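PDB 2GBB: putative chorismate mutase from Yersinia pestis biovar Microtus str. 91001, which catalyses the Claisen rearrangement of chorismate to prephenate and may play some role in pathogenicity. Local coordinates for residues K18-Y23 with A71-Y76; N11-Y16 with A98-L103; L51-E56 with N151-K156. One frame throughout, in Å; residues are numbered along the deposited sequence. Where two conformers were deposited one is given.

Interaction 1: residues K18-Y23 with A71-Y76. With SO4 (sulfate ion), chain F.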
# COMPACT_ATOMS: atom_id res chain seq x y z
N LYS A 18 9.73 -3.38 6.24
CA LYS A 18 9.12 -4.64 5.83
C LYS A 18 8.63 -5.39 7.07
O LYS A 18 7.51 -5.87 7.06
CB LYS A 18 10.03 -5.51 4.95
CG LYS A 18 9.30 -6.79 4.43
CD LYS A 18 10.29 -7.80 3.88
CE LYS A 18 9.59 -9.01 3.21
NZ LYS A 18 10.68 -9.77 2.46
N ASP A 19 9.44 -5.45 8.13
CA ASP A 19 8.96 -6.10 9.37
C ASP A 19 7.75 -5.41 9.98
O ASP A 19 6.87 -6.11 10.52
CB ASP A 19 10.02 -6.13 10.44
CG ASP A 19 11.11 -7.16 10.13
OD1 ASP A 19 10.83 -8.35 10.21
OD2 ASP A 19 12.21 -6.76 9.76
N VAL A 20 7.72 -4.07 9.94
CA VAL A 20 6.59 -3.33 10.52
C VAL A 20 5.35 -3.62 9.70
O VAL A 20 4.31 -3.91 10.25
CB VAL A 20 6.87 -1.79 10.59
CG1 VAL A 20 5.65 -1.03 11.19
CG2 VAL A 20 8.17 -1.47 11.43
N ALA A 21 5.48 -3.62 8.36
CA ALA A 21 4.40 -3.95 7.44
C ALA A 21 3.88 -5.35 7.72
O ALA A 21 2.65 -5.57 7.70
CB ALA A 21 4.89 -3.88 5.97
N GLY A 22 4.80 -6.29 7.94
CA GLY A 22 4.41 -7.70 8.22
C GLY A 22 3.67 -7.84 9.53
O GLY A 22 2.69 -8.58 9.60
N TYR A 23 4.15 -7.16 10.58
CA TYR A 23 3.46 -7.07 11.90
C TYR A 23 2.02 -6.55 11.72
O TYR A 23 1.02 -7.11 12.25
CB TYR A 23 4.30 -6.14 12.83
CG TYR A 23 3.46 -5.53 13.94
CD1 TYR A 23 3.13 -6.27 15.06
CD2 TYR A 23 2.94 -4.22 13.81
CE1 TYR A 23 2.32 -5.77 16.05
CE2 TYR A 23 2.10 -3.69 14.81
CZ TYR A 23 1.83 -4.48 15.94
OH TYR A 23 1.02 -4.04 16.95
N ALA A 71 5.01 4.49 2.78
CA ALA A 71 4.97 4.14 1.36
C ALA A 71 5.44 2.67 1.18
O ALA A 71 4.81 1.85 0.51
CB ALA A 71 5.82 5.14 0.53
N ILE A 72 6.53 2.32 1.84
CA ILE A 72 7.09 0.98 1.77
C ILE A 72 6.11 -0.07 2.28
O ILE A 72 5.89 -1.13 1.64
CB ILE A 72 8.38 0.92 2.60
CG1 ILE A 72 9.51 1.66 1.87
CG2 ILE A 72 8.71 -0.54 2.93
CD1 ILE A 72 10.81 1.76 2.67
N GLN A 73 5.53 0.23 3.45
CA GLN A 73 4.60 -0.66 4.11
C GLN A 73 3.35 -0.86 3.27
O GLN A 73 2.89 -1.98 3.14
CB GLN A 73 4.19 -0.11 5.47
CG GLN A 73 5.36 -0.03 6.50
CD GLN A 73 4.89 0.71 7.74
OE1 GLN A 73 3.91 0.16 8.35
NE2 GLN A 73 5.34 1.83 8.06
N TYR A 74 2.81 0.22 2.72
CA TYR A 74 1.62 0.11 1.88
C TYR A 74 1.84 -0.84 0.68
O TYR A 74 0.99 -1.68 0.36
CB TYR A 74 1.29 1.49 1.31
CG TYR A 74 0.40 2.35 2.20
CD1 TYR A 74 -0.75 1.83 2.79
CD2 TYR A 74 0.78 3.69 2.50
CE1 TYR A 74 -1.57 2.62 3.62
CE2 TYR A 74 -0.01 4.49 3.31
CZ TYR A 74 -1.15 3.95 3.87
OH TYR A 74 -1.88 4.78 4.65
N ARG A 75 3.01 -0.68 0.05
CA ARG A 75 3.44 -1.45 -1.08
C ARG A 75 3.59 -2.92 -0.72
O ARG A 75 3.13 -3.76 -1.49
CB ARG A 75 4.71 -0.83 -1.66
CG ARG A 75 4.36 0.37 -2.51
CD ARG A 75 5.57 1.14 -3.11
NE ARG A 75 5.07 2.42 -3.63
CZ ARG A 75 5.62 3.61 -3.39
NH1 ARG A 75 6.72 3.71 -2.65
NH2 ARG A 75 5.04 4.73 -3.89
N TYR A 76 4.14 -3.22 0.47
CA TYR A 76 4.19 -4.58 0.94
C TYR A 76 2.81 -5.13 1.17
O TYR A 76 2.55 -6.30 0.81
CB TYR A 76 5.05 -4.75 2.21
CG TYR A 76 6.55 -4.95 1.88
CD1 TYR A 76 7.02 -6.16 1.32
CD2 TYR A 76 7.45 -3.90 2.06
CE1 TYR A 76 8.40 -6.33 1.00
CE2 TYR A 76 8.82 -4.06 1.82
CZ TYR A 76 9.29 -5.27 1.24
OH TYR A 76 10.65 -5.40 0.95
S SO4 F . 12.27 -8.27 -0.30
O1 SO4 F . 11.02 -7.72 0.19
O2 SO4 F . 12.98 -8.87 0.81
O3 SO4 F . 11.99 -9.28 -1.32
O4 SO4 F . 13.09 -7.22 -0.91
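A sulfate ion, probably from the crystallisation liquor, bridges the two helices: its O1 takes a very short 2.5 Å hydrogen bond from Y76 OH. K18 NZ grips the same O1 and also O2, at 3.1 and 3.0 Å, and also makes a salt bridge with E85. K18 reaches the ion with an almost fully extended chain. CG stands anti to the backbone N (chi1 -176°), which lays the methylenes across the Y76 ring; CG sits over one face, 3.6 Å from the centroid, in a CH-pi contact, while O1 arrives at the ring's edge, in plane. Deeper in, A21 CB points at the other helix and wedges between Q73 CA and Y76 CB, 3.7 and 3.9 Å away. This small methyl marks where the backbones come nearest. V20 CG1 touches Q73 OE1, whose hydrogen-bond partner is K24 NZ, while Q73 NE2 binds a citrate. No hydrogen bond runs directly between the segments, whose axes approach to 8.6 Å and cross at -52°. Q73 and K24 are substrate-binding residues in a near-identical protein, so the buried side of this helix crossing lines the probable active site of an all-helical, AroQ-type chorismate mutase.

Interaction 2: residues N11-Y16 with A98-L103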
# COMPACT_ATOMS: atom_id res chain seq x y z
N ASN A 11 18.93 4.95 5.13
CA ASN A 11 18.71 3.66 4.48
C ASN A 11 18.48 2.47 5.41
O ASN A 11 17.55 1.69 5.20
CB ASN A 11 19.83 3.37 3.47
CG ASN A 11 19.60 2.09 2.71
OD1 ASN A 11 18.76 2.04 1.83
ND2 ASN A 11 20.31 1.03 3.10
N GLU A 12 19.34 2.30 6.41
CA GLU A 12 19.19 1.22 7.41
C GLU A 12 17.91 1.37 8.24
O GLU A 12 17.28 0.36 8.54
CB GLU A 12 20.39 1.20 8.37
CG GLU A 12 21.79 0.95 7.73
CD GLU A 12 22.94 1.58 8.54
OE1 GLU A 12 23.99 1.99 7.96
OE2 GLU A 12 22.80 1.68 9.78
N ARG A 13 17.53 2.59 8.61
CA ARG A 13 16.23 2.81 9.28
C ARG A 13 15.08 2.19 8.42
O ARG A 13 14.25 1.42 8.90
CB ARG A 13 15.99 4.30 9.55
CG ARG A 13 14.82 4.55 10.58
CD ARG A 13 14.69 6.01 11.04
NE ARG A 13 13.64 6.14 12.05
CZ ARG A 13 12.33 6.17 11.79
NH1 ARG A 13 11.89 6.14 10.53
NH2 ARG A 13 11.45 6.23 12.80
N LEU A 14 15.08 2.51 7.14
CA LEU A 14 14.02 2.09 6.22
C LEU A 14 14.06 0.56 5.91
O LEU A 14 13.07 -0.03 5.53
CB LEU A 14 14.07 2.95 4.93
CG LEU A 14 13.64 4.42 4.98
CD1 LEU A 14 13.98 5.16 3.67
CD2 LEU A 14 12.14 4.55 5.23
N SER A 15 15.19 -0.10 6.15
CA SER A 15 15.27 -1.58 5.98
C SER A 15 14.40 -2.38 6.98
O SER A 15 14.16 -3.53 6.78
CB SER A 15 16.72 -2.08 6.07
OG SER A 15 17.19 -1.85 7.39
N TYR A 16 13.97 -1.77 8.08
CA TYR A 16 13.09 -2.39 9.07
C TYR A 16 11.60 -2.33 8.75
O TYR A 16 10.80 -2.88 9.46
CB TYR A 16 13.31 -1.75 10.45
CG TYR A 16 14.64 -2.19 11.00
CD1 TYR A 16 14.82 -3.51 11.42
CD2 TYR A 16 15.74 -1.32 11.03
CE1 TYR A 16 16.07 -3.98 11.86
CE2 TYR A 16 17.00 -1.78 11.50
CZ TYR A 16 17.15 -3.11 11.89
OH TYR A 16 18.38 -3.60 12.34
N ALA A 98 12.77 -0.69 18.58
CA ALA A 98 13.95 -0.23 19.33
C ALA A 98 15.11 0.01 18.36
O ALA A 98 15.81 1.02 18.46
CB ALA A 98 14.36 -1.22 20.44
N ASN A 99 15.29 -0.90 17.42
CA ASN A 99 16.26 -0.72 16.35
C ASN A 99 16.03 0.52 15.51
O ASN A 99 16.97 1.24 15.16
CB ASN A 99 16.25 -1.95 15.45
CG ASN A 99 17.25 -3.01 15.91
OD1 ASN A 99 18.38 -2.70 16.31
ND2 ASN A 99 16.85 -4.26 15.83
N ILE A 100 14.77 0.79 15.20
CA ILE A 100 14.38 1.97 14.43
C ILE A 100 14.73 3.23 15.24
O ILE A 100 15.30 4.16 14.70
CB ILE A 100 12.87 1.89 14.05
CG1 ILE A 100 12.63 0.83 12.94
CG2 ILE A 100 12.30 3.23 13.63
CD1 ILE A 100 11.10 0.50 12.72
N GLY A 101 14.39 3.23 16.53
CA GLY A 101 14.56 4.38 17.39
C GLY A 101 16.05 4.65 17.55
O GLY A 101 16.49 5.81 17.51
N GLU A 102 16.81 3.57 17.69
CA GLU A 102 18.27 3.62 17.76
C GLU A 102 18.83 4.30 16.52
O GLU A 102 19.65 5.21 16.61
CB GLU A 102 18.80 2.20 17.92
CG GLU A 102 20.29 2.05 18.23
CD GLU A 102 20.61 0.66 18.87
OE1 GLU A 102 21.74 0.55 19.48
OE2 GLU A 102 19.75 -0.29 18.77
N LEU A 103 18.35 3.90 15.36
CA LEU A 103 18.84 4.45 14.10
C LEU A 103 18.43 5.91 13.93
O LEU A 103 19.19 6.76 13.44
CB LEU A 103 18.33 3.62 12.92
CG LEU A 103 19.18 2.65 12.11
CD1 LEU A 103 20.65 3.07 12.02
CD2 LEU A 103 19.06 1.21 12.53
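Y16, R13 and E12 meet N99, I100 and L103 where helix 7-14 and the turn that follows it pack against helix 93-117, inside the all-helical chorismate mutase fold. Y16 CB lies 3.6 Å from I100 CG1, the two side chains sliding past each other in opposite directions. Farther out along the ring, N99 CB sits over one face, toward the rim, in a CH-pi contact 4.1 Å from the centroid. The N99 amide is turned nearly parallel to that ring, 13° between planes, and lies over the hydroxyl, N99 CG 3.8 Å from Y16 OH, with no hydrogen bond between them. L103 CD2 closes on the ring edge at CE2, crossing it at about a right angle; its other methyl, CD1, meets E12 OE2 at 3.4 Å. L103 holds chi1 at -106°, off a staggered position, as it spreads its two branches between Y16 and E12.

On the inner side, R13 runs extended from CG to NE, with CG anti to the backbone N. I100 CG2 sits over one face of its guanidinium, offset toward the rim, 3.2 Å from NH2. NE is buried here with no partner in the model, while NH1 hydrogen-bonds a bound citrate; R13 binds substrate in a near-identical protein.

Further out, I100 also packs on M17 and V20 of helix 17-26, and R13 on Q65 of helix 55-82. The turn that delivers Y16 is fastened by S15 OG, which donates a very short 2.5 Å hydrogen bond to E12 O, in the carbonyl plane and on a lone pair.

Interaction 3: residues L51-E56 with N151-K156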
# COMPACT_ATOMS: atom_id res chain seq x y z
N LEU A 51 21.06 17.45 21.15
CA LEU A 51 22.18 17.42 20.23
C LEU A 51 22.54 18.78 19.66
O LEU A 51 23.41 18.87 18.78
CB LEU A 51 21.90 16.42 19.11
CG LEU A 51 21.68 14.97 19.54
CD1 LEU A 51 21.07 14.15 18.37
CD2 LEU A 51 22.99 14.34 20.03
N GLY A 52 21.92 19.85 20.15
CA GLY A 52 22.21 21.17 19.64
C GLY A 52 21.52 21.47 18.31
O GLY A 52 21.92 22.37 17.59
N LEU A 53 20.48 20.71 17.98
CA LEU A 53 19.72 20.94 16.78
C LEU A 53 18.53 21.81 17.11
O LEU A 53 18.03 21.78 18.24
CB LEU A 53 19.28 19.62 16.12
CG LEU A 53 20.45 18.74 15.60
CD1 LEU A 53 20.02 17.33 15.19
CD2 LEU A 53 21.19 19.42 14.42
N ASN A 54 18.10 22.62 16.15
CA ASN A 54 16.81 23.27 16.22
C ASN A 54 15.63 22.25 16.11
O ASN A 54 15.41 21.69 15.04
CB ASN A 54 16.74 24.29 15.10
CG ASN A 54 15.54 25.20 15.20
OD1 ASN A 54 14.36 24.63 15.11
ND2 ASN A 54 15.68 26.42 15.32
N GLY A 55 14.90 22.06 17.21
CA GLY A 55 13.83 21.06 17.34
C GLY A 55 12.76 21.07 16.25
O GLY A 55 12.52 20.07 15.62
N GLU A 56 12.18 22.23 16.01
CA GLU A 56 11.19 22.42 14.94
C GLU A 56 11.78 22.18 13.50
O GLU A 56 11.08 21.65 12.61
CB GLU A 56 10.58 23.82 15.03
CG GLU A 56 9.25 23.99 14.33
CD GLU A 56 8.06 23.91 15.29
OE1 GLU A 56 7.84 22.83 15.90
OE2 GLU A 56 7.33 24.94 15.42
N ASN A 151 18.01 18.77 4.26
CA ASN A 151 18.67 20.06 4.08
C ASN A 151 18.03 21.22 4.81
O ASN A 151 18.61 22.32 4.88
CB ASN A 151 18.80 20.37 2.57
CG ASN A 151 19.93 19.56 1.92
OD1 ASN A 151 21.00 19.41 2.51
ND2 ASN A 151 19.68 19.02 0.74
N GLN A 152 16.84 20.97 5.35
CA GLN A 152 16.11 21.97 6.15
C GLN A 152 16.53 21.90 7.62
O GLN A 152 16.25 22.84 8.38
CB GLN A 152 14.58 21.79 6.03
CG GLN A 152 14.01 22.09 4.63
CD GLN A 152 14.34 23.47 4.16
OE1 GLN A 152 14.86 23.67 3.04
NE2 GLN A 152 14.09 24.46 5.01
N VAL A 153 17.21 20.82 8.02
CA VAL A 153 17.62 20.69 9.41
C VAL A 153 18.77 21.66 9.76
O VAL A 153 19.80 21.67 9.08
CB VAL A 153 18.11 19.25 9.76
CG1 VAL A 153 18.54 19.16 11.23
CG2 VAL A 153 17.08 18.17 9.38
N LYS A 154 18.63 22.41 10.86
CA LYS A 154 19.64 23.43 11.25
C LYS A 154 20.08 23.22 12.68
O LYS A 154 19.33 22.70 13.50
CB LYS A 154 19.07 24.87 11.15
CG LYS A 154 18.23 25.24 9.89
CD LYS A 154 19.09 25.38 8.63
CE LYS A 154 18.22 25.59 7.40
NZ LYS A 154 18.92 25.14 6.15
N LEU A 155 21.27 23.69 12.99
CA LEU A 155 21.72 23.85 14.36
C LEU A 155 20.94 24.93 15.11
O LEU A 155 20.35 25.82 14.50
CB LEU A 155 23.19 24.26 14.37
CG LEU A 155 24.17 23.24 13.79
CD1 LEU A 155 25.43 24.03 13.39
CD2 LEU A 155 24.50 22.12 14.81
N LYS A 156 20.94 24.81 16.43
CA LYS A 156 20.46 25.84 17.37
C LYS A 156 20.35 25.31 18.78
O LYS A 156 20.48 26.04 19.77
CB LYS A 156 19.13 26.49 16.96
CG LYS A 156 19.24 28.04 16.67
CD LYS A 156 19.21 28.90 17.95
CE LYS A 156 20.62 29.30 18.45
NZ LYS A 156 21.37 30.33 17.60
OXT LYS A 156 20.11 24.12 18.99
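A single antiparallel beta bridge ties the C-terminal tail to the turn between helices 34-50 and 55-82, a scrap of extended pairing in a protein with helices and loops but no beta-sheet. L53 and L155 form the non-hydrogen-bonded pair, their CA atoms 4.3 Å apart, and a backbone bond flanks them on each side. K156 N donates to G52 O at 2.9 Å, almost perfectly straight (179°) though the donor stands above the carbonyl plane. N54 N donates to K154 O, also at 2.9 Å, and here the donor lies in the carbonyl plane.

G52 has positive phi, where a CB would press on the carbonyl O of L51; this backbone turns the chain out of helix 34-50 and presents G52 O to the tail. Beside the bridge, L53 reaches V153 CG1 with CD2, 4.2 Å away, and the same methyl comes near L155 CD2. V153 continues inward onto I58 and L61 of helix 55-82 and I111 of helix 93-117, so it is the tail's buried apolar contact with the bundle.

N54 serves twice. With CG anti to the backbone N, its side chain caps a backbone N at the start of helix 55-82, while its CB rests against K156 CB at 3.7 Å. The lysine chain then bends away from the contact. Next to that helix start, S57 OG also holds K154 N and N54 O. The terminal carboxylate is less comfortably placed: K156 OXT lies 2.9 Å from G52 O, two acceptors with no hydrogen bond between them.

Overall arrangement
Interactions 1 and 2 are neighbours, centres about 13 Å apart, and V20 touching I100 and I72 touching L14 join them into one continuous packed region, interaction 1 the more buried. Successive helices 7-14 and 17-26 supply one side of each, helices 55-82 and 93-117 the other, and both reach a bound citrate, through Q73 and R13. Their chemistry is side-chain packing, CH-pi contacts included, without direct hydrogen bonds between segments. Interaction 3 lies across the chain's centre from interaction 1, about 29 Å between centres, although both draw on helix 55-82. Away from the substrate site and more exposed, it relies on backbone hydrogen bonds between a turn and the chain's end.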